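Pngf-ii (Elizabethkingia meningoseptica, PDB 4R4X) removes N-linked glycans from glycoproteins as a peptide:N-glycosidase, presumably by hydrolysing the amide bond between the asparagine side chain and its first sugar. Local coordinates at residues L157-Q160 / S161-G165; L33-N36 / E37-N41; P125-L128 / G129-L132; L174-K177 / D178-K182. All blocks are in the same frame, centred on the assembly; numbering follows the deposited sequence.

Contact 1: L157-Q160 / S161-G165. With ZN (zinc ion), chain B.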
# COMPACT_ATOMS: atom_id res chain seq x y z
N LEU A 157 14.36 -27.86 31.07
CA LEU A 157 13.90 -26.85 30.14
C LEU A 157 15.00 -26.78 29.07
O LEU A 157 16.07 -26.23 29.31
CB LEU A 157 13.68 -25.51 30.85
CG LEU A 157 12.87 -24.46 30.07
CD1 LEU A 157 12.32 -23.40 31.01
CD2 LEU A 157 13.67 -23.81 28.97
N ASP A 158 14.75 -27.39 27.92
CA ASP A 158 15.73 -27.43 26.83
C ASP A 158 15.10 -26.83 25.58
O ASP A 158 14.31 -27.48 24.90
CB ASP A 158 16.20 -28.87 26.61
CG ASP A 158 17.10 -29.03 25.38
OD1 ASP A 158 17.63 -28.02 24.86
OD2 ASP A 158 17.27 -30.19 24.95
N ASP A 159 15.45 -25.58 25.29
CA ASP A 159 14.90 -24.88 24.13
C ASP A 159 15.95 -24.64 23.06
O ASP A 159 15.78 -23.77 22.21
CB ASP A 159 14.27 -23.56 24.56
CG ASP A 159 15.27 -22.60 25.17
OD1 ASP A 159 16.49 -22.82 24.99
OD2 ASP A 159 14.85 -21.64 25.84
N GLN A 160 17.04 -25.40 23.10
CA GLN A 160 18.09 -25.25 22.10
C GLN A 160 17.58 -25.53 20.68
O GLN A 160 17.90 -24.79 19.79
CB GLN A 160 19.31 -26.12 22.42
CG GLN A 160 20.57 -25.76 21.61
CD GLN A 160 20.52 -26.28 20.17
OE1 GLN A 160 20.02 -27.37 19.91
NE2 GLN A 160 21.03 -25.48 19.24
N SER A 161 16.74 -26.55 20.47
CA SER A 161 16.28 -26.80 19.10
C SER A 161 15.31 -25.73 18.59
O SER A 161 15.18 -25.50 17.40
CB SER A 161 15.65 -28.19 18.95
OG SER A 161 14.56 -28.36 19.82
N LEU A 162 14.62 -25.09 19.51
CA LEU A 162 13.70 -24.03 19.14
C LEU A 162 14.49 -22.87 18.52
O LEU A 162 14.11 -22.35 17.48
CB LEU A 162 12.91 -23.57 20.36
CG LEU A 162 11.93 -22.42 20.13
CD1 LEU A 162 10.89 -22.81 19.08
CD2 LEU A 162 11.27 -22.07 21.45
N PHE A 163 15.60 -22.49 19.14
CA PHE A 163 16.40 -21.37 18.66
C PHE A 163 17.52 -21.72 17.66
O PHE A 163 17.96 -20.87 16.94
CB PHE A 163 16.97 -20.56 19.84
CG PHE A 163 15.90 -19.91 20.68
CD1 PHE A 163 15.31 -18.73 20.27
CD2 PHE A 163 15.45 -20.51 21.85
CE1 PHE A 163 14.30 -18.14 21.03
CE2 PHE A 163 14.45 -19.92 22.62
CZ PHE A 163 13.87 -18.74 22.20
N ASN A 164 17.84 -23.02 17.56
CA ASN A 164 18.88 -23.55 16.67
C ASN A 164 18.75 -23.08 15.23
O ASN A 164 17.66 -23.15 14.65
CB ASN A 164 18.83 -25.09 16.70
CG ASN A 164 19.90 -25.75 15.84
OD1 ASN A 164 19.60 -26.30 14.77
ND2 ASN A 164 21.15 -25.73 16.31
N GLY A 165 19.84 -22.58 14.67
CA GLY A 165 19.91 -22.23 13.25
C GLY A 165 19.36 -20.85 12.97
O GLY A 165 19.11 -20.48 11.83
ZN ZN B . 15.56 -20.05 27.00
O HOH W 1 13.72 -26.95 21.96
O HOH W 2 16.47 -28.72 22.22
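Asp159 and Phe163 meet with their flat groups turned steeply against each other: the carboxylate and ring planes stand 81° apart, and Asp159 CG lies in the ring plane, at the rim. Between the side chains Phe163 CE2 comes nearest, 3.7 Å from Asp159 OD2; closer still, Phe163 CD2 lies 3.3 Å from the main-chain Asp159 O. An aromatic edge suits such oxygen-rich company. Leu162 CG lies over one face of the ring, offset toward the rim, and Phe63 packs against the ring edge-to-face.

Asp159 is the N-cap residue of the short helix 160-163, yet its side chain does no capping. With CG set between its own backbone N and carbonyl carbon (chi1 62°), the carboxylate is directed to the zinc ion, which Asp159 OD2 binds at 2.1 Å and Glu52 also ligates. The helix start is furnished instead by Asp158 through an Asx turn: Gln160 N donates to Asp158 OD1 over 3.2 Å. One water accepts from Ser161 N (2.8 Å) and gives a weak bond to Asp158 OD1; another joins Asp158 O, Ser161 OG and Leu162 N, a bridge that a small hydroxyl suits. Leu162 N and Phe163 N also reach Asp159 O, both in weak bonds. At the far end of the turn Asn164 N donates to Gln160 O (2.8 Å).

The chemistry implies a division of labour: Asp158, water and the main-chain oxygen of Asp159 serve the amides, so the Asp159 side chain is left to the metal, with the edge of Phe163 beside its carboxylate.

Contact 2: L33-N36 / E37-N41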
# COMPACT_ATOMS: atom_id res chain seq x y z
N LEU A 33 9.31 -20.74 29.94
CA LEU A 33 9.11 -20.60 28.51
C LEU A 33 7.62 -20.73 28.23
O LEU A 33 6.98 -21.63 28.75
CB LEU A 33 9.91 -21.68 27.77
CG LEU A 33 9.57 -21.83 26.29
CD1 LEU A 33 10.16 -20.66 25.57
CD2 LEU A 33 10.09 -23.15 25.73
N LEU A 34 7.07 -19.79 27.46
CA LEU A 34 5.67 -19.82 27.10
C LEU A 34 5.51 -19.87 25.59
O LEU A 34 5.98 -18.99 24.84
CB LEU A 34 4.93 -18.62 27.70
CG LEU A 34 3.48 -18.41 27.25
CD1 LEU A 34 2.58 -19.58 27.61
CD2 LEU A 34 2.95 -17.10 27.85
N PHE A 35 4.88 -20.93 25.13
CA PHE A 35 4.65 -21.10 23.72
C PHE A 35 3.38 -21.93 23.49
O PHE A 35 2.39 -21.79 24.25
CB PHE A 35 5.95 -21.58 22.98
CG PHE A 35 6.47 -22.97 23.35
CD1 PHE A 35 5.96 -23.74 24.39
CD2 PHE A 35 7.57 -23.48 22.65
CE1 PHE A 35 6.51 -24.99 24.68
CE2 PHE A 35 8.13 -24.72 22.94
CZ PHE A 35 7.58 -25.49 23.96
N ASN A 36 3.38 -22.75 22.45
CA ASN A 36 2.24 -23.59 22.16
C ASN A 36 2.66 -24.85 21.38
O ASN A 36 3.83 -25.02 21.05
CB ASN A 36 1.17 -22.80 21.43
CG ASN A 36 1.60 -22.32 20.06
OD1 ASN A 36 2.21 -23.07 19.27
ND2 ASN A 36 1.27 -21.06 19.75
N GLU A 37 1.69 -25.72 21.13
CA GLU A 37 1.93 -27.01 20.45
C GLU A 37 2.58 -26.89 19.07
O GLU A 37 3.60 -27.53 18.78
CB GLU A 37 0.62 -27.82 20.36
CG GLU A 37 0.46 -28.76 21.55
CD GLU A 37 -0.89 -29.46 21.63
OE1 GLU A 37 -1.74 -29.26 20.73
OE2 GLU A 37 -1.08 -30.19 22.63
N LYS A 38 2.00 -26.04 18.24
CA LYS A 38 2.49 -25.87 16.88
C LYS A 38 3.91 -25.34 16.84
O LYS A 38 4.71 -25.76 16.03
CB LYS A 38 1.58 -24.97 16.07
CG LYS A 38 0.34 -25.66 15.54
CD LYS A 38 -0.64 -24.62 15.03
CE LYS A 38 -1.45 -25.09 13.83
NZ LYS A 38 -1.67 -23.96 12.90
N ILE A 39 4.24 -24.42 17.75
CA ILE A 39 5.60 -23.95 17.85
C ILE A 39 6.53 -25.05 18.38
O ILE A 39 7.64 -25.24 17.87
CB ILE A 39 5.70 -22.72 18.77
CG1 ILE A 39 4.94 -21.54 18.15
CG2 ILE A 39 7.16 -22.37 19.02
CD1 ILE A 39 4.81 -20.31 19.06
N LYS A 40 6.11 -25.75 19.42
CA LYS A 40 6.93 -26.83 19.97
C LYS A 40 7.24 -27.86 18.86
O LYS A 40 8.38 -28.30 18.70
CB LYS A 40 6.19 -27.53 21.11
CG LYS A 40 7.03 -28.54 21.87
CD LYS A 40 6.26 -29.13 23.05
CE LYS A 40 6.93 -30.41 23.56
NZ LYS A 40 6.02 -31.18 24.44
N ASN A 41 6.21 -28.20 18.10
CA ASN A 41 6.32 -29.19 17.03
C ASN A 41 6.94 -28.69 15.72
O ASN A 41 7.06 -29.45 14.77
CB ASN A 41 4.94 -29.78 16.76
CG ASN A 41 4.39 -30.54 17.96
OD1 ASN A 41 5.14 -31.05 18.79
ND2 ASN A 41 3.09 -30.63 18.05
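Asn36 caps the helix 37-40 as a classical N-cap residue, its side chain reaching over the first turn to Ile39. Asn36 OD1 accepts from Ile39 N at 2.9 Å, nearly straight (168° at the hydrogen), with the donor almost on the line of the side-chain C=O. Placing CG between the backbone N and the carbonyl carbon (chi1 65°) swings the amide back over the helix start. Asparagine suits the place because its oxygen replaces the carbonyl that a preceding turn would have supplied. Asn36 O takes the next amide, Lys40 N, also at 2.9 Å, while Asn21 OD1 serves Lys38 N.

The tight side lies beneath this cap. Phe35 CD2 touches Ile39 CG2 at 3.8 Å, and Leu33 CD2 sits 3.7 Å above one face of the Phe35 ring, toward its rim. Val50 and Leu162 pack on the same phenyl group, so strand 31-36, its neighbour strand 48-54 and helix 160-163 share one apolar layer. A broad ring and a branched aliphatic fill it well.

Toward solvent the helix is looser. Exposed Lys38 heads away from the strand, its chain kinked near the end. Glu37 is only partly exposed, lying against Asn21, His22 and Ile24; its negative charge would be favourable near the helix N-terminus. Lys40 is a mixed case: its methylenes lie against the phenyl group, but the extended chain takes the ammonium on to a salt bridge with Glu5. The aliphatic half of that lysine closes the outer margin of the packing, where Lys40 CG rests 3.7 Å from Phe35 CZ.

Contact 3: P125-L128 / G129-L132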
# COMPACT_ATOMS: atom_id res chain seq x y z
N PRO A 125 -0.61 -19.25 31.29
CA PRO A 125 -0.93 -19.30 29.85
C PRO A 125 -0.82 -17.95 29.15
O PRO A 125 -0.99 -17.88 27.92
CB PRO A 125 -2.39 -19.80 29.86
CG PRO A 125 -2.94 -19.19 31.11
CD PRO A 125 -1.83 -19.28 32.12
N SER A 126 -0.57 -16.88 29.92
CA SER A 126 -0.35 -15.54 29.36
C SER A 126 0.62 -14.79 30.28
O SER A 126 1.03 -15.31 31.31
CB SER A 126 -1.68 -14.77 29.24
OG SER A 126 -2.14 -14.35 30.51
N ILE A 127 0.98 -13.58 29.93
CA ILE A 127 1.86 -12.78 30.82
C ILE A 127 1.21 -12.42 32.20
O ILE A 127 1.92 -12.18 33.20
CB ILE A 127 2.29 -11.50 30.10
CG1 ILE A 127 3.49 -10.83 30.80
CG2 ILE A 127 1.11 -10.54 29.97
CD1 ILE A 127 4.73 -11.69 30.91
N LEU A 128 -0.13 -12.37 32.25
CA LEU A 128 -0.83 -11.92 33.45
C LEU A 128 -0.70 -12.90 34.61
O LEU A 128 -0.96 -14.09 34.45
CB LEU A 128 -2.30 -11.66 33.18
CG LEU A 128 -2.58 -10.55 32.18
CD1 LEU A 128 -4.08 -10.43 31.95
CD2 LEU A 128 -1.97 -9.23 32.63
N GLY A 129 -0.28 -12.38 35.76
CA GLY A 129 -0.15 -13.19 36.97
C GLY A 129 1.12 -14.00 37.14
O GLY A 129 1.23 -14.75 38.12
N GLN A 130 2.07 -13.84 36.22
CA GLN A 130 3.30 -14.65 36.20
C GLN A 130 4.17 -14.45 37.41
O GLN A 130 5.02 -15.28 37.67
CB GLN A 130 4.16 -14.28 35.00
CG GLN A 130 3.61 -14.72 33.67
CD GLN A 130 3.94 -16.15 33.34
OE1 GLN A 130 4.87 -16.76 33.90
NE2 GLN A 130 3.20 -16.70 32.40
N ASP A 131 4.02 -13.34 38.14
CA ASP A 131 4.75 -13.23 39.40
C ASP A 131 3.97 -13.70 40.62
O ASP A 131 4.52 -13.70 41.70
CB ASP A 131 5.25 -11.81 39.63
CG ASP A 131 6.43 -11.79 40.57
OD1 ASP A 131 7.32 -12.67 40.47
OD2 ASP A 131 6.46 -10.90 41.43
N LEU A 132 2.70 -14.10 40.47
CA LEU A 132 1.89 -14.54 41.64
C LEU A 132 2.14 -15.98 42.05
O LEU A 132 2.02 -16.34 43.23
CB LEU A 132 0.40 -14.41 41.36
CG LEU A 132 -0.16 -13.00 41.09
CD1 LEU A 132 -1.63 -13.10 40.71
CD2 LEU A 132 0.02 -12.09 42.30
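Two successive torsions fold the Gln130 side chain back toward Ser126: chi1 of -71° sets CG opposite the carbonyl carbon, and chi2 of -83° bends the chain so that the amide turns over the preceding peptides. Gln130 NE2 then donates to Ser126 O at 2.8 Å, with the N-H pointing almost straight at the oxygen (175°). The acceptor lies in the plane of the glutamine amide, but NE2 itself stands well above the plane of the Ser126 carbonyl. The other end of the amide accepts from Arg55 NH2, so both ends of this buried group are held and its rotation is fixed. A glutamine is long enough to span the turn and offers a donor and an acceptor together.

Beneath it Gln130 N makes a weak bond to Ile127 O (3.4 Å), and Gln130 CG comes within 3.1 Å of the same oxygen. Another glutamine, Gln83, reinforces the bend by bonding to Ile127 O and to Gly129 N. Apolar Leu128 packs on Ile111. With Leu128 and Gly129 at its corners, the second having the positive phi that glycine tolerates readily, the chain forms a type II beta turn in the loop joining strands 109-116 and 134-140.

Contact 4: L174-K177 / D178-K182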
# COMPACT_ATOMS: atom_id res chain seq x y z
N LEU A 174 9.09 -0.73 19.88
CA LEU A 174 8.40 -0.24 18.68
C LEU A 174 8.94 -0.92 17.44
O LEU A 174 8.18 -1.30 16.56
CB LEU A 174 8.53 1.27 18.54
CG LEU A 174 7.73 2.08 19.57
CD1 LEU A 174 8.09 3.56 19.46
CD2 LEU A 174 6.24 1.87 19.42
N THR A 175 10.25 -1.03 17.36
CA THR A 175 10.90 -1.69 16.23
C THR A 175 10.54 -3.18 16.15
O THR A 175 10.31 -3.72 15.07
CB THR A 175 12.43 -1.50 16.31
OG1 THR A 175 12.71 -0.10 16.28
CG2 THR A 175 13.12 -2.18 15.17
N TYR A 176 10.54 -3.84 17.30
CA TYR A 176 10.15 -5.25 17.41
C TYR A 176 8.79 -5.49 16.70
O TYR A 176 8.66 -6.35 15.82
CB TYR A 176 10.11 -5.63 18.89
CG TYR A 176 9.61 -7.02 19.17
CD1 TYR A 176 10.47 -8.11 19.16
CD2 TYR A 176 8.28 -7.24 19.52
CE1 TYR A 176 10.02 -9.39 19.41
CE2 TYR A 176 7.83 -8.51 19.79
CZ TYR A 176 8.70 -9.57 19.73
OH TYR A 176 8.22 -10.81 19.97
N LYS A 177 7.79 -4.68 17.07
CA LYS A 177 6.44 -4.83 16.52
C LYS A 177 6.42 -4.52 15.03
O LYS A 177 5.73 -5.20 14.26
CB LYS A 177 5.45 -3.90 17.24
CG LYS A 177 5.23 -4.22 18.71
CD LYS A 177 4.46 -5.51 18.89
CE LYS A 177 4.06 -5.71 20.34
NZ LYS A 177 3.11 -6.83 20.42
N ASP A 178 7.16 -3.49 14.65
CA ASP A 178 7.26 -3.05 13.26
C ASP A 178 7.81 -4.16 12.37
O ASP A 178 7.31 -4.40 11.27
CB ASP A 178 8.15 -1.81 13.15
CG ASP A 178 8.16 -1.20 11.76
OD1 ASP A 178 7.10 -0.68 11.31
OD2 ASP A 178 9.23 -1.20 11.11
N MSE A 179 8.83 -4.85 12.87
CA MSE A 179 9.46 -5.93 12.10
C MSE A 179 8.53 -7.11 11.97
O MSE A 179 8.46 -7.74 10.90
CB MSE A 179 10.81 -6.32 12.69
CG MSE A 179 11.77 -5.15 12.43
SE MSE A 179 13.53 -5.54 13.19
CE MSE A 179 14.10 -6.92 11.90
N ILE A 180 7.77 -7.42 13.02
CA ILE A 180 6.73 -8.45 12.91
C ILE A 180 5.72 -8.07 11.81
O ILE A 180 5.39 -8.89 10.93
CB ILE A 180 5.97 -8.66 14.24
CG1 ILE A 180 6.87 -9.29 15.31
CG2 ILE A 180 4.74 -9.57 14.04
CD1 ILE A 180 6.24 -9.34 16.68
N TRP A 181 5.24 -6.82 11.86
CA TRP A 181 4.28 -6.32 10.86
C TRP A 181 4.81 -6.45 9.44
O TRP A 181 4.14 -7.06 8.57
CB TRP A 181 3.87 -4.88 11.17
CG TRP A 181 3.11 -4.20 10.07
CD1 TRP A 181 1.94 -4.62 9.49
CD2 TRP A 181 3.47 -2.98 9.42
NE1 TRP A 181 1.54 -3.72 8.52
CE2 TRP A 181 2.47 -2.71 8.45
CE3 TRP A 181 4.52 -2.09 9.58
CZ2 TRP A 181 2.51 -1.59 7.65
CZ3 TRP A 181 4.58 -0.98 8.78
CH2 TRP A 181 3.57 -0.73 7.81
N LYS A 182 6.02 -5.97 9.21
CA LYS A 182 6.62 -5.99 7.87
C LYS A 182 6.90 -7.41 7.36
O LYS A 182 6.96 -7.63 6.16
CB LYS A 182 7.88 -5.14 7.81
CG LYS A 182 7.56 -3.66 7.72
CD LYS A 182 8.75 -2.77 8.01
CE LYS A 182 8.35 -1.30 7.95
NZ LYS A 182 9.44 -0.48 8.54
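Four successive i to i+4 hydrogen bonds tie residues 174-177 to 178-181 in regular alpha-helical geometry. This is the body of helix 173-182; the ends of the series are Asp178 N to Leu174 O at 3.1 Å and Trp181 N to Lys177 O at 2.9 Å.

On the buried face, one turn apart, Tyr176 and Ile180 pack together. The tip of the isoleucine does the touching: Ile180 CD1 lies 3.6 Å from Tyr176 CE2, and the two side chains slant across one another. Tyr176 is set so that CG is trans to the backbone N (chi1 175°), sending the ring out from the helix among Val72, Thr74 and Ala64, while its hydroxyl hydrogen-bonds Glu49 OE1. Tyrosine thus combines an apolar ring for the interface with the beta strands and a polar tip that is satisfied within it. Ile180 adds a compact branched group against Ala64 and Pro47.

Beside this pair, Thr175 and Met179, modelled as selenomethionine, run in the same direction. In the conformer described, Thr175 CG2 is 3.9 Å from Met179 SE; a second conformer exists, so this contact is less certain. The other branch of the threonine, OG1, bonds Asp172 OD2 at the helix start.

The outer side is mixed, with Leu174 and Trp181 exposed beside the charged Lys177 and Lys182. Asp178 and Lys182, a turn apart, form a salt bridge for which a short acid and a long, flexible base are well matched: Lys182 NZ meets Asp178 OD2 on its syn lone pair at 2.7 Å.

Overall arrangement
Contact 1 supplies one ligand of a bound zinc ion; the side chains of Phe35, Gln130 and Tyr176, in contacts 2, 3 and 4, lie about 10, 13 and 14 Å from the same ion, none of them a ligand of it. Contacts 1 and 2, with centres 11 Å apart, share a core in which Leu162 CD1 meets Ile39 CG2 at 3.8 Å. On the other side of strand 31-36, Leu34 CD2 packs on Ser126 CA at 4.0 Å, joining contact 2 to contact 3. Contact 4 touches none of these, its nearest atoms being about 10 Å away. Its helix follows them in sequence and leads toward the PNGase F-like region, where glycan cleavage probably takes place.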